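Local atomic coordinates of annexin B22 (Schistosoma mansoni, PDB entry 4MDU), a protein that binds acidic phospholipid membranes in a calcium-dependent manner, aggregates liposomes when calcium is present, and takes part in reproduction of the worm and in host-parasite interaction. Residues G261-L264 / L265-I268; S39-A42 / E43-H46; G336-L339 / L340-V343. All blocks are in the same frame, centred on the assembly; numbering follows the deposited sequence.

Interaction 1: residues G261-L264 / L265-I268; sequences GKTL and LEHI
Glu266 folds its side chain back over Thr263. CB sits near Thr263 OG1 and Thr263 O. Glu266 CG lies 3.0 Å from Thr263 OG1, placed there by a first torsion that sets it anti to the carbonyl carbon, beside the backbone N (chi1 -82°). From CG the chain runs extended, crossing the threonine side chain at about a right angle, and CD passes Thr263 OG1 on the way to the carboxylate. At the tip, Glu266 OE1 accepts from Thr263 N at 3.0 Å, the donor standing 41° out of the carboxylate plane, while CG of Lys262 rests 3.3 Å from the same OE1. The return bond runs from Glu266 N to Thr263 OG1 (2.8 Å, 157° at the hydrogen). These reciprocal side-chain-to-backbone bonds define a capping box, with Thr263 as N-cap of helix 264-271 in the third annexin repeat, just after the loop that leaves helix 246-260 at Gly261, a residue with positive phi. Behind the cap the first helical turns close through His267 N to Thr263 O and Ile268 N to Leu264 O. The imidazole NE2 of His267 is held by Leu222 O. On the buried side Leu264 CD1 comes 4.3 Å from Ile268 CG1, and both side chains pack on Ile241 of helix 236-243 and Leu284 of helix 274-288.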
ATOM      1  N   GLY B 261      -7.352  -8.297 -27.050  1.00 51.56           N
ATOM      2  CA  GLY B 261      -7.300  -6.858 -27.265  1.00 53.54           C
ATOM      3  C   GLY B 261      -7.226  -6.022 -25.999  1.00 53.57           C
ATOM      4  O   GLY B 261      -7.651  -4.869 -25.977  1.00 52.77           O
ATOM      5  N   LYS B 262      -6.679  -6.608 -24.944  1.00 53.83           N
ATOM      6  CA  LYS B 262      -6.478  -5.917 -23.676  1.00 54.25           C
ATOM      7  C   LYS B 262      -5.164  -6.455 -23.102  1.00 48.93           C
ATOM      8  O   LYS B 262      -4.928  -7.666 -23.143  1.00 42.28           O
ATOM      9  CB  LYS B 262      -7.670  -6.196 -22.748  1.00 54.55           C
ATOM     10  CG  LYS B 262      -7.571  -5.619 -21.335  1.00 53.69           C
ATOM     11  CD  LYS B 262      -8.943  -5.617 -20.651  1.00 53.40           C
ATOM     12  CE  LYS B 262      -8.852  -5.175 -19.189  1.00 55.03           C
ATOM     13  NZ  LYS B 262     -10.166  -4.713 -18.636  1.00 46.57           N
ATOM     14  N   THR B 263      -4.277  -5.586 -22.619  1.00 44.25           N
ATOM     15  CA  THR B 263      -3.005  -6.095 -22.102  1.00 43.70           C
ATOM     16  C   THR B 263      -3.251  -7.030 -20.928  1.00 36.65           C
ATOM     17  O   THR B 263      -4.285  -6.948 -20.259  1.00 40.65           O
ATOM     18  CB  THR B 263      -2.002  -4.990 -21.686  1.00 33.20           C
ATOM     19  OG1 THR B 263      -2.493  -4.283 -20.537  1.00 41.99           O
ATOM     20  CG2 THR B 263      -1.776  -4.015 -22.824  1.00 36.37           C
ATOM     21  N   LEU B 264      -2.309  -7.935 -20.695  1.00 40.62           N
ATOM     22  CA  LEU B 264      -2.396  -8.824 -19.548  1.00 40.63           C
ATOM     23  C   LEU B 264      -2.275  -7.990 -18.275  1.00 40.14           C
ATOM     24  O   LEU B 264      -2.945  -8.256 -17.277  1.00 37.66           O
ATOM     25  CB  LEU B 264      -1.304  -9.890 -19.607  1.00 33.55           C
ATOM     26  CG  LEU B 264      -1.204 -10.777 -18.365  1.00 31.92           C
ATOM     27  CD1 LEU B 264      -2.558 -11.395 -18.015  1.00 30.75           C
ATOM     28  CD2 LEU B 264      -0.139 -11.846 -18.587  1.00 27.11           C
ATOM     29  N   LEU B 265      -1.434  -6.962 -18.329  1.00 34.33           N
ATOM     30  CA  LEU B 265      -1.309  -6.021 -17.210  1.00 32.73           C
ATOM     31  C   LEU B 265      -2.656  -5.374 -16.896  1.00 39.96           C
ATOM     32  O   LEU B 265      -3.102  -5.377 -15.744  1.00 37.52           O
ATOM     33  CB  LEU B 265      -0.263  -4.934 -17.511  1.00 29.96           C
ATOM     34  CG  LEU B 265      -0.007  -3.948 -16.360  1.00 35.08           C
ATOM     35  CD1 LEU B 265       0.564  -4.670 -15.134  1.00 31.00           C
ATOM     36  CD2 LEU B 265       0.908  -2.799 -16.781  1.00 37.65           C
ATOM     37  N   GLU B 266      -3.304  -4.821 -17.922  1.00 33.90           N
ATOM     38  CA  GLU B 266      -4.591  -4.167 -17.739  1.00 43.49           C
ATOM     39  C   GLU B 266      -5.551  -5.126 -17.090  1.00 38.74           C
ATOM     40  O   GLU B 266      -6.298  -4.767 -16.185  1.00 42.56           O
ATOM     41  CB  GLU B 266      -5.173  -3.725 -19.083  1.00 48.45           C
ATOM     42  CG  GLU B 266      -4.628  -2.408 -19.588  1.00 56.34           C
ATOM     43  CD  GLU B 266      -5.062  -2.107 -21.017  1.00 65.97           C
ATOM     44  OE1 GLU B 266      -5.510  -3.039 -21.725  1.00 64.60           O
ATOM     45  OE2 GLU B 266      -4.952  -0.933 -21.428  1.00 66.70           O
ATOM     46  N   HIS B 267      -5.539  -6.353 -17.587  1.00 41.00           N
ATOM     47  CA  HIS B 267      -6.430  -7.387 -17.094  1.00 40.36           C
ATOM     48  C   HIS B 267      -6.212  -7.558 -15.602  1.00 37.30           C
ATOM     49  O   HIS B 267      -7.148  -7.454 -14.805  1.00 40.17           O
ATOM     50  CB  HIS B 267      -6.174  -8.700 -17.840  1.00 41.70           C
ATOM     51  CG  HIS B 267      -7.074  -9.817 -17.423  1.00 47.37           C
ATOM     52  ND1 HIS B 267      -8.447  -9.712 -17.447  1.00 55.11           N
ATOM     53  CD2 HIS B 267      -6.799 -11.063 -16.971  1.00 44.15           C
ATOM     54  CE1 HIS B 267      -8.982 -10.846 -17.033  1.00 49.30           C
ATOM     55  NE2 HIS B 267      -8.002 -11.684 -16.741  1.00 47.98           N
ATOM     56  N   ILE B 268      -4.966  -7.811 -15.226  1.00 37.65           N
ATOM     57  CA  ILE B 268      -4.634  -8.001 -13.818  1.00 39.26           C
ATOM     58  C   ILE B 268      -5.055  -6.791 -12.997  1.00 39.62           C
ATOM     59  O   ILE B 268      -5.650  -6.925 -11.932  1.00 32.65           O
ATOM     60  CB  ILE B 268      -3.138  -8.287 -13.635  1.00 39.05           C
ATOM     61  CG1 ILE B 268      -2.855  -9.743 -14.052  1.00 41.61           C
ATOM     62  CG2 ILE B 268      -2.709  -7.992 -12.198  1.00 34.16           C
ATOM     63  CD1 ILE B 268      -1.419 -10.153 -13.992  1.00 38.69           C
TER

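Interaction 2: residues S39-A42 / E43-H46; sequences SADA and ERLH
Asp41 and Arg44 face each other one turn apart on helix 38-48, their side chains crossing at a slant. The guanidinium and carboxylate planes stand 61° apart, which excludes a coplanar two-pronged pairing; instead NH1 of Arg44 alone reaches OD1 of Asp41, at 3.1 Å, in a salt bridge. OD1 lies in the guanidinium plane, at its edge. Arg44 gets there by leaving CB with CG beside the backbone N (chi1 -68°) and running extended to NE, back toward the start of the helix. On that path CG of Arg44 passes 3.3 Å from Ala40 O, and the same carbonyl lies over one face of the guanidinium. Ala40 CB is 3.9 Å from NH1 of Arg44. The other carboxylate oxygen, OD2, is engaged by NE of Arg66, so Asp41 is shared between two arginines, which probably favours its charged form. Beneath the side chains the backbone bonds are regular, as in Leu45 N to Asp41 O (2.8 Å, 169° at the hydrogen). Leu45 turns to Ile62 and Leu63 of helix 56-63 and to Ile74 of helix 68-82. The Asp41-Arg44 pair is an i to i+3 salt bridge on an amphipathic helix, the first of annexin repeat 1, whose C-terminal end runs to Met49, a ligand of calcium site 1.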
ATOM      1  N   SER B  39      43.163 -11.091  -2.275  1.00 38.74           N
ATOM      2  CA  SER B  39      44.188 -10.720  -1.305  1.00 44.48           C
ATOM      3  C   SER B  39      44.646  -9.284  -1.486  1.00 53.46           C
ATOM      4  O   SER B  39      44.828  -8.566  -0.503  1.00 58.08           O
ATOM      5  CB  SER B  39      45.385 -11.664  -1.370  1.00 43.57           C
ATOM      6  OG  SER B  39      45.766 -11.884  -2.709  1.00 51.91           O
ATOM      7  N   ALA B  40      44.831  -8.861  -2.734  1.00 48.38           N
ATOM      8  CA  ALA B  40      45.271  -7.491  -2.992  1.00 47.15           C
ATOM      9  C   ALA B  40      44.253  -6.483  -2.463  1.00 49.44           C
ATOM     10  O   ALA B  40      44.617  -5.469  -1.870  1.00 47.10           O
ATOM     11  CB  ALA B  40      45.517  -7.271  -4.472  1.00 43.60           C
ATOM     12  N   ASP B  41      42.973  -6.766  -2.675  1.00 53.73           N
ATOM     13  CA  ASP B  41      41.926  -5.896  -2.152  1.00 48.58           C
ATOM     14  C   ASP B  41      41.910  -5.916  -0.633  1.00 41.32           C
ATOM     15  O   ASP B  41      41.783  -4.872   0.012  1.00 37.15           O
ATOM     16  CB  ASP B  41      40.565  -6.300  -2.712  1.00 44.12           C
ATOM     17  CG  ASP B  41      40.358  -5.793  -4.115  1.00 42.81           C
ATOM     18  OD1 ASP B  41      40.928  -4.731  -4.433  1.00 42.65           O
ATOM     19  OD2 ASP B  41      39.634  -6.446  -4.888  1.00 39.89           O
ATOM     20  N   ALA B  42      42.023  -7.119  -0.073  1.00 36.25           N
ATOM     21  CA  ALA B  42      42.145  -7.291   1.372  1.00 43.03           C
ATOM     22  C   ALA B  42      43.253  -6.401   1.930  1.00 44.05           C
ATOM     23  O   ALA B  42      43.037  -5.660   2.888  1.00 45.85           O
ATOM     24  CB  ALA B  42      42.410  -8.768   1.722  1.00 40.71           C
ATOM     25  N   GLU B  43      44.440  -6.487   1.328  1.00 48.20           N
ATOM     26  CA  GLU B  43      45.580  -5.687   1.764  1.00 55.05           C
ATOM     27  C   GLU B  43      45.212  -4.220   1.757  1.00 52.93           C
ATOM     28  O   GLU B  43      45.405  -3.520   2.748  1.00 48.70           O
ATOM     29  CB  GLU B  43      46.799  -5.901   0.861  1.00 65.39           C
ATOM     30  CG  GLU B  43      47.645  -7.120   1.204  1.00 83.80           C
ATOM     31  CD  GLU B  43      49.007  -7.101   0.517  1.00 98.58           C
ATOM     32  OE1 GLU B  43      49.305  -6.120  -0.198  1.00100.68           O
ATOM     33  OE2 GLU B  43      49.782  -8.066   0.696  1.00105.44           O
ATOM     34  N   ARG B  44      44.677  -3.760   0.629  1.00 48.10           N
ATOM     35  CA  ARG B  44      44.317  -2.354   0.474  1.00 50.91           C
ATOM     36  C   ARG B  44      43.297  -1.892   1.510  1.00 40.53           C
ATOM     37  O   ARG B  44      43.439  -0.809   2.089  1.00 42.90           O
ATOM     38  CB  ARG B  44      43.825  -2.060  -0.947  1.00 51.37           C
ATOM     39  CG  ARG B  44      44.917  -2.176  -1.992  1.00 65.43           C
ATOM     40  CD  ARG B  44      44.466  -1.645  -3.344  1.00 74.19           C
ATOM     41  NE  ARG B  44      45.288  -2.157  -4.439  1.00 77.65           N
ATOM     42  CZ  ARG B  44      44.943  -3.181  -5.216  1.00 78.38           C
ATOM     43  NH1 ARG B  44      43.784  -3.804  -5.022  1.00 74.06           N
ATOM     44  NH2 ARG B  44      45.754  -3.581  -6.189  1.00 79.87           N
ATOM     45  N   LEU B  45      42.274  -2.707   1.749  1.00 34.54           N
ATOM     46  CA  LEU B  45      41.311  -2.379   2.789  1.00 40.83           C
ATOM     47  C   LEU B  45      42.044  -2.276   4.115  1.00 46.01           C
ATOM     48  O   LEU B  45      41.860  -1.321   4.872  1.00 41.26           O
ATOM     49  CB  LEU B  45      40.194  -3.418   2.862  1.00 42.86           C
ATOM     50  CG  LEU B  45      39.241  -3.387   1.659  1.00 39.00           C
ATOM     51  CD1 LEU B  45      38.310  -4.602   1.629  1.00 38.36           C
ATOM     52  CD2 LEU B  45      38.457  -2.070   1.633  1.00 29.05           C
ATOM     53  N   HIS B  46      42.902  -3.252   4.380  1.00 47.00           N
ATOM     54  CA  HIS B  46      43.634  -3.273   5.636  1.00 56.44           C
ATOM     55  C   HIS B  46      44.423  -1.977   5.861  1.00 56.42           C
ATOM     56  O   HIS B  46      44.333  -1.360   6.926  1.00 58.70           O
ATOM     57  CB  HIS B  46      44.562  -4.480   5.679  1.00 64.35           C
ATOM     58  CG  HIS B  46      45.098  -4.771   7.041  1.00 72.28           C
ATOM     59  ND1 HIS B  46      46.363  -4.396   7.438  1.00 75.36           N
ATOM     60  CD2 HIS B  46      44.537  -5.393   8.104  1.00 80.58           C
ATOM     61  CE1 HIS B  46      46.560  -4.781   8.686  1.00 80.38           C
ATOM     62  NE2 HIS B  46      45.468  -5.388   9.114  1.00 83.67           N
TER

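Interaction 3: residues G336-L339 / L340-V343; sequences GKSL and LNAV
Ser338 OG takes the backbone N-H of Asn341 at 2.7 Å, with 157° at the hydrogen, and so caps the N terminus of helix 339-346 in the fourth annexin repeat. Ser338 is the N-cap residue; the hydroxyl is carried to the helix end by a first torsion of 76°, which places OG between the backbone N and the carbonyl carbon. The amide of Asn341 stays close to that oxygen, ND2 being 3.1 Å from Ser338 OG, but the angle is too poor for a hydrogen bond. Asn341 ND2 instead donates to a water at 2.8 Å. The same water accepts from Ser338 N at 2.9 Å, so it joins the asparagine side chain to the backbone N-H of the cap residue and accepts two N-H groups at once. The acceptors of the first turn are used in order: Ser338 O receives Ala342 N, and Leu339 O receives Val343 N at 2.8 Å, the donor tilted 20° from the carbonyl plane. Lys337 crosses Asn341 obliquely with an extended chain, its CE lying 3.5 Å from Ala342 N, and its ammonium group goes on to a salt bridge with OD2 of Asp345 further along the helix, a bond that probably helps to hold the extended lysine chain along the helix. Leu339 packs on Leu324, Met328 and Tyr331 of helix 324-335, while Ala342 and Val343 both touch Met302, a ligand of calcium site 6. Beside these polar bonds lies an apolar pair on the buried side of the turn: Leu339 CD1 meets Val343 CG2 at 3.9 Å, and the same CG2 stands 3.1 Å from Leu339 O.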
ATOM      1  N   GLY B 336      12.810  12.606 -15.666  1.00 36.64           N
ATOM      2  CA  GLY B 336      13.411  13.816 -16.203  1.00 41.14           C
ATOM      3  C   GLY B 336      14.653  14.262 -15.457  1.00 40.45           C
ATOM      4  O   GLY B 336      15.120  15.379 -15.625  1.00 49.26           O
ATOM      5  N   LYS B 337      15.194  13.366 -14.648  1.00 42.30           N
ATOM      6  CA  LYS B 337      16.358  13.641 -13.815  1.00 37.72           C
ATOM      7  C   LYS B 337      17.122  12.328 -13.605  1.00 38.76           C
ATOM      8  O   LYS B 337      16.509  11.273 -13.471  1.00 34.95           O
ATOM      9  CB  LYS B 337      15.886  14.208 -12.479  1.00 35.98           C
ATOM     10  CG  LYS B 337      16.901  14.181 -11.361  1.00 41.45           C
ATOM     11  CD  LYS B 337      16.328  14.904 -10.158  1.00 42.30           C
ATOM     12  CE  LYS B 337      17.344  15.079  -9.046  1.00 43.68           C
ATOM     13  NZ  LYS B 337      16.788  15.930  -7.943  1.00 36.18           N
ATOM     14  N   SER B 338      18.451  12.385 -13.612  1.00 35.43           N
ATOM     15  CA  SER B 338      19.265  11.196 -13.416  1.00 36.02           C
ATOM     16  C   SER B 338      19.006  10.558 -12.051  1.00 32.02           C
ATOM     17  O   SER B 338      18.717  11.255 -11.072  1.00 31.84           O
ATOM     18  CB  SER B 338      20.750  11.534 -13.531  1.00 37.06           C
ATOM     19  OG  SER B 338      21.207  12.199 -12.359  1.00 33.13           O
ATOM     20  N   LEU B 339      19.124   9.233 -11.995  1.00 33.26           N
ATOM     21  CA  LEU B 339      19.035   8.508 -10.733  1.00 25.00           C
ATOM     22  C   LEU B 339      20.182   8.951  -9.825  1.00 21.61           C
ATOM     23  O   LEU B 339      20.008   9.137  -8.612  1.00 30.31           O
ATOM     24  CB  LEU B 339      19.127   6.997 -10.971  1.00 23.20           C
ATOM     25  CG  LEU B 339      19.120   6.135  -9.700  1.00 24.47           C
ATOM     26  CD1 LEU B 339      17.822   6.337  -8.898  1.00 20.74           C
ATOM     27  CD2 LEU B 339      19.289   4.649 -10.057  1.00 23.65           C
ATOM     28  N   LEU B 340      21.363   9.085 -10.421  1.00 23.33           N
ATOM     29  CA  LEU B 340      22.508   9.676  -9.745  1.00 31.96           C
ATOM     30  C   LEU B 340      22.104  10.955  -9.004  1.00 29.90           C
ATOM     31  O   LEU B 340      22.297  11.062  -7.790  1.00 28.25           O
ATOM     32  CB  LEU B 340      23.618   9.993 -10.745  1.00 24.47           C
ATOM     33  CG  LEU B 340      24.869  10.585 -10.089  1.00 32.35           C
ATOM     34  CD1 LEU B 340      25.529   9.569  -9.182  1.00 30.31           C
ATOM     35  CD2 LEU B 340      25.856  11.076 -11.142  1.00 30.50           C
ATOM     36  N   ASN B 341      21.536  11.926  -9.719  1.00 31.65           N
ATOM     37  CA  ASN B 341      21.206  13.195  -9.069  1.00 31.68           C
ATOM     38  C   ASN B 341      20.082  13.057  -8.048  1.00 29.57           C
ATOM     39  O   ASN B 341      20.066  13.777  -7.057  1.00 28.28           O
ATOM     40  CB  ASN B 341      20.872  14.306 -10.082  1.00 27.37           C
ATOM     41  CG  ASN B 341      22.103  14.839 -10.801  1.00 31.63           C
ATOM     42  OD1 ASN B 341      23.203  14.904 -10.240  1.00 34.82           O
ATOM     43  ND2 ASN B 341      21.922  15.221 -12.056  1.00 32.53           N
ATOM     44  N   ALA B 342      19.132  12.149  -8.282  1.00 33.54           N
ATOM     45  CA  ALA B 342      18.048  11.973  -7.307  1.00 27.18           C
ATOM     46  C   ALA B 342      18.638  11.406  -6.021  1.00 25.33           C
ATOM     47  O   ALA B 342      18.258  11.791  -4.917  1.00 27.69           O
ATOM     48  CB  ALA B 342      16.973  11.062  -7.842  1.00 31.68           C
ATOM     49  N   VAL B 343      19.603  10.512  -6.182  1.00 26.37           N
ATOM     50  CA  VAL B 343      20.200   9.830  -5.044  1.00 31.54           C
ATOM     51  C   VAL B 343      21.034  10.813  -4.232  1.00 31.14           C
ATOM     52  O   VAL B 343      20.990  10.820  -2.995  1.00 30.41           O
ATOM     53  CB  VAL B 343      21.043   8.601  -5.493  1.00 21.76           C
ATOM     54  CG1 VAL B 343      21.907   8.081  -4.331  1.00 21.97           C
ATOM     55  CG2 VAL B 343      20.113   7.502  -6.020  1.00 18.20           C
TER
HETATM   56  O   HOH W   1      19.698  14.971 -13.690  1.00 35.08           O

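How the interactions relate
From the N terminus the order is interaction 2, interaction 1, interaction 3, in annexin repeats 1, 3 and 4. Each joins two adjoining four-residue segments, so none closes a long loop, and they run in series without nesting or crossing. Interaction 2 lies within helix 38-48, whose side chains there pack on helices 56-63 and 68-82. Interactions 1 and 3 occupy equivalent places in their repeats, each at the start of a short helix that follows a glycine-led loop; they seat helices 264-271 and 339-346 against neighbouring helices. Interactions 1 and 2 lie on opposite sides of the chain's centre, their centres 52 Å apart, and interaction 3 is about 31 Å from interaction 1 and 32 Å from interaction 2, centre to centre.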